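Side-chain contacts in chloroplast pentatricopeptide repeat protein 10 (Zea mays, PDB 4M59), which binds specific RNA sites in the chloroplast atpH 5'-UTR and psaJ 3'-UTR and acts as a barrier to RNA decay: residues V10-I15 / T40-A45; A57-A62 / G66-S71. The protein carries 4 engineered substitutions. One frame throughout, in Å; residues are numbered along the deposited sequence.

Contact 1 (V10-I15 / T40-A45); sequences VLVLAI and TSLLKA
Val12 on helix 8-16 meets Leu42 and Ala45 on helix 39-47, three apolar side chains that join two helices of the N-terminal end of the alpha-helical superhelix built by this pentatricopeptide repeat protein. Val12 leaves its backbone in the direction of the partner helix and does all its touching with one branch. With CG1 anti to the backbone N (chi1 166°), CG2 stands anti to the carbonyl carbon and is the methyl that reaches across. Leu42 does not start out towards Val12; its CB bond leaves to one side of Val12, and the far end of the chain turns inward, bringing CD2 to 3.9 Å from Val12 CG2. The two side chains pass each other in opposite directions and meet through one methyl each. Ala45, one turn further along the same helix face, points its CB toward the segment of Val12. Around this point Leu34 of helix 31-35 touches both Leu11 and Leu42. Val12 CG2 is shared between two partners, the second being Ala45 CB, also at 3.9 Å.

Contact 2 (A57-A62 / G66-S71); sequences ALLRWA and GAADAS
Leu59, midway along helix 52-65, reaches over to Ala68 in the connection that leads into the next helix. Its CB leaves the helix beside the connection instead of facing it. The first torsion lies away from the usual staggered values and swings CG round to where Leu43 CD1 of helix 39-47 comes within 4.1 Å of Leu59 CG. From there the branch ending in CD2 bends in, stopping 3.8 Å from Ala68 CB. The leucine side chain also packs on Leu73 and Val76 of helix 70-82. Ala68 CB points back at the helix and also meets Ala62 CB at 4.1 Å, so that this one methyl touches both the leucine and the alanine, from directions about at right angles.

Ala62 belongs to the last turn of the helix, whose end is a Schellman motif. Ala67 N donates to Ala62 O over 2.8 Å in an almost straight bond, 179° at the hydrogen, although the donor lies above the carbonyl plane, 47° out of it. Gly66 N points less well at this same oxygen, and the bond is weak and poorly aligned; the motif pairs it with Gly63 O. Gly66 is the C-prime residue, with phi at 86°, a backbone shape that suits glycine. The reversal brings Ala67 CB to 4.2 Å from Ala62 CB, an apolar contact in addition to the backbone bond, and Leu35 of helix 31-35 packs on Ala67. Beyond Ala68 the chain reaches Asp69, at the N-cap position of helix 70-82, where the predicted first repeat begins.

Both contacts are largely buried and lie near the N-terminal end of the superhelix, their centres about 13 Å apart. Contact 1 pairs helices distant in sequence through methyl groups alone, whereas contact 2 ties a helix end to the connection just after it and adds backbone hydrogen bonds to the apolar packing; it also includes an exposed glycine. They hold no element in common, yet helix 39-47 of contact 1 is followed directly by helix 52-65 of contact 2. The two meet where Leu42 CD1 packs against Leu58 CD2 at 3.8 Å, and at Thr40, which lies against Asp69 and Ser71. Neither touches the bound RNA, about 16 and 14 Å from their nearest atoms.

Contact 1 (V10-I15 / T40-A45)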
# COMPACT_ATOMS: atom_id res chain seq x y z
N VAL A 10 32.17 23.04 -32.43
CA VAL A 10 32.91 21.81 -32.48
C VAL A 10 33.40 21.48 -31.10
O VAL A 10 33.59 20.32 -30.76
CB VAL A 10 34.14 21.97 -33.37
CG1 VAL A 10 34.78 20.64 -33.61
CG2 VAL A 10 33.74 22.63 -34.67
N LEU A 11 33.62 22.48 -30.29
CA LEU A 11 34.14 22.16 -28.98
C LEU A 11 33.04 21.76 -28.01
O LEU A 11 33.25 20.95 -27.14
CB LEU A 11 34.91 23.33 -28.41
CG LEU A 11 35.99 22.86 -27.47
CD1 LEU A 11 37.01 22.09 -28.24
CD2 LEU A 11 36.61 24.04 -26.89
N VAL A 12 31.89 22.36 -28.16
CA VAL A 12 30.78 21.98 -27.31
C VAL A 12 30.53 20.49 -27.40
O VAL A 12 30.39 19.81 -26.38
CB VAL A 12 29.52 22.71 -27.72
CG1 VAL A 12 28.32 22.07 -27.08
CG2 VAL A 12 29.62 24.16 -27.34
N LEU A 13 30.48 19.97 -28.61
CA LEU A 13 30.19 18.56 -28.83
C LEU A 13 31.17 17.66 -28.12
O LEU A 13 30.84 16.53 -27.77
CB LEU A 13 30.22 18.25 -30.31
CG LEU A 13 29.17 18.92 -31.19
CD1 LEU A 13 29.28 18.44 -32.63
CD2 LEU A 13 27.80 18.60 -30.65
N ALA A 14 32.38 18.14 -27.91
CA ALA A 14 33.39 17.35 -27.25
C ALA A 14 32.95 17.15 -25.83
O ALA A 14 32.74 16.04 -25.39
CB ALA A 14 34.74 18.04 -27.29
N ILE A 15 32.81 18.26 -25.11
CA ILE A 15 32.38 18.21 -23.72
C ILE A 15 31.02 17.55 -23.58
O ILE A 15 30.78 16.80 -22.63
CB ILE A 15 32.32 19.62 -23.10
CG1 ILE A 15 33.41 20.52 -23.69
CG2 ILE A 15 32.46 19.55 -21.59
CD1 ILE A 15 33.19 21.99 -23.45
N THR A 40 30.16 31.92 -20.95
CA THR A 40 28.71 32.04 -20.91
C THR A 40 28.10 31.53 -22.21
O THR A 40 27.01 30.97 -22.23
CB THR A 40 28.26 33.49 -20.67
OG1 THR A 40 29.01 34.05 -19.59
CG2 THR A 40 26.78 33.54 -20.33
N SER A 41 28.83 31.73 -23.31
CA SER A 41 28.39 31.26 -24.62
C SER A 41 28.34 29.73 -24.64
O SER A 41 27.36 29.14 -25.09
CB SER A 41 29.32 31.77 -25.71
OG SER A 41 28.62 32.56 -26.66
N LEU A 42 29.41 29.11 -24.16
CA LEU A 42 29.47 27.65 -24.09
C LEU A 42 28.33 27.12 -23.23
O LEU A 42 27.73 26.09 -23.55
CB LEU A 42 30.81 27.20 -23.53
CG LEU A 42 32.05 27.48 -24.38
CD1 LEU A 42 33.27 26.79 -23.80
CD2 LEU A 42 31.81 27.03 -25.82
N LEU A 43 28.05 27.82 -22.14
CA LEU A 43 26.99 27.43 -21.22
C LEU A 43 25.64 27.41 -21.93
O LEU A 43 24.88 26.45 -21.80
CB LEU A 43 26.95 28.37 -20.02
CG LEU A 43 28.23 28.45 -19.18
CD1 LEU A 43 27.90 28.90 -17.77
CD2 LEU A 43 28.95 27.11 -19.17
N LYS A 44 25.35 28.49 -22.64
CA LYS A 44 24.10 28.63 -23.37
C LYS A 44 23.95 27.52 -24.39
O LYS A 44 22.85 27.02 -24.63
CB LYS A 44 24.02 29.99 -24.05
CG LYS A 44 22.69 30.26 -24.75
CD LYS A 44 22.28 31.72 -24.60
CE LYS A 44 21.21 32.09 -25.61
NZ LYS A 44 20.45 33.30 -25.19
N ALA A 45 25.07 27.12 -25.00
CA ALA A 45 25.04 26.05 -25.97
C ALA A 45 24.84 24.70 -25.33
O ALA A 45 24.12 23.86 -25.85
CB ALA A 45 26.30 26.04 -26.80

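Contact 2 (A57-A62 / G66-S71)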
# COMPACT_ATOMS: atom_id res chain seq x y z
N ALA A 57 29.78 21.57 -14.74
CA ALA A 57 31.14 21.13 -14.54
C ALA A 57 32.13 22.12 -15.09
O ALA A 57 33.22 22.29 -14.56
CB ALA A 57 31.33 19.80 -15.20
N LEU A 58 31.75 22.78 -16.18
CA LEU A 58 32.60 23.78 -16.80
C LEU A 58 32.66 25.01 -15.92
O LEU A 58 33.72 25.60 -15.71
CB LEU A 58 32.07 24.15 -18.19
CG LEU A 58 32.95 25.07 -19.04
CD1 LEU A 58 34.37 24.53 -19.13
CD2 LEU A 58 32.35 25.24 -20.42
N LEU A 59 31.50 25.39 -15.39
CA LEU A 59 31.39 26.52 -14.49
C LEU A 59 32.36 26.35 -13.35
O LEU A 59 33.11 27.25 -13.02
CB LEU A 59 29.99 26.56 -13.94
CG LEU A 59 29.23 27.87 -14.00
CD1 LEU A 59 28.25 27.86 -12.89
CD2 LEU A 59 30.14 29.04 -13.87
N ARG A 60 32.31 25.18 -12.74
CA ARG A 60 33.17 24.86 -11.62
C ARG A 60 34.62 24.84 -12.08
O ARG A 60 35.52 25.23 -11.34
CB ARG A 60 32.80 23.50 -11.02
CG ARG A 60 31.30 23.29 -10.85
CD ARG A 60 30.99 22.47 -9.61
NE ARG A 60 30.92 23.30 -8.42
CZ ARG A 60 29.84 23.40 -7.64
NH1 ARG A 60 28.74 22.71 -7.94
NH2 ARG A 60 29.86 24.18 -6.57
N TRP A 61 34.84 24.39 -13.31
CA TRP A 61 36.18 24.38 -13.86
C TRP A 61 36.64 25.79 -14.06
O TRP A 61 37.61 26.22 -13.46
CB TRP A 61 36.23 23.67 -15.20
CG TRP A 61 37.61 23.63 -15.77
CD1 TRP A 61 38.60 22.78 -15.42
CD2 TRP A 61 38.15 24.49 -16.76
NE1 TRP A 61 39.73 23.04 -16.13
CE2 TRP A 61 39.48 24.09 -16.97
CE3 TRP A 61 37.65 25.55 -17.50
CZ2 TRP A 61 40.30 24.72 -17.89
CZ3 TRP A 61 38.47 26.17 -18.40
CH2 TRP A 61 39.78 25.76 -18.59
N ALA A 62 35.93 26.50 -14.92
CA ALA A 62 36.24 27.88 -15.24
C ALA A 62 36.37 28.70 -13.98
O ALA A 62 37.30 29.48 -13.83
CB ALA A 62 35.18 28.45 -16.14
N GLY A 66 39.23 30.96 -12.76
CA GLY A 66 38.95 32.37 -12.61
C GLY A 66 38.36 32.98 -13.86
O GLY A 66 38.46 34.17 -14.08
N ALA A 67 37.72 32.15 -14.66
CA ALA A 67 37.26 32.57 -15.97
C ALA A 67 35.75 32.70 -16.05
O ALA A 67 35.20 33.02 -17.10
CB ALA A 67 37.74 31.61 -17.00
N ALA A 68 35.09 32.46 -14.93
CA ALA A 68 33.65 32.55 -14.87
C ALA A 68 33.23 33.85 -14.22
O ALA A 68 33.65 34.16 -13.12
CB ALA A 68 33.11 31.39 -14.08
N ASP A 69 32.42 34.62 -14.92
CA ASP A 69 31.83 35.79 -14.31
C ASP A 69 30.40 35.52 -13.89
O ASP A 69 29.83 34.48 -14.20
CB ASP A 69 31.92 37.02 -15.22
CG ASP A 69 31.27 36.81 -16.57
OD1 ASP A 69 31.10 35.66 -16.99
OD2 ASP A 69 30.94 37.82 -17.24
N ALA A 70 29.85 36.47 -13.16
CA ALA A 70 28.51 36.37 -12.63
C ALA A 70 27.51 36.07 -13.71
O ALA A 70 26.55 35.37 -13.49
CB ALA A 70 28.16 37.63 -11.96
N SER A 71 27.74 36.62 -14.90
CA SER A 71 26.84 36.42 -16.03
C SER A 71 26.73 34.94 -16.39
O SER A 71 25.70 34.49 -16.90
CB SER A 71 27.32 37.22 -17.25
OG SER A 71 26.35 38.18 -17.63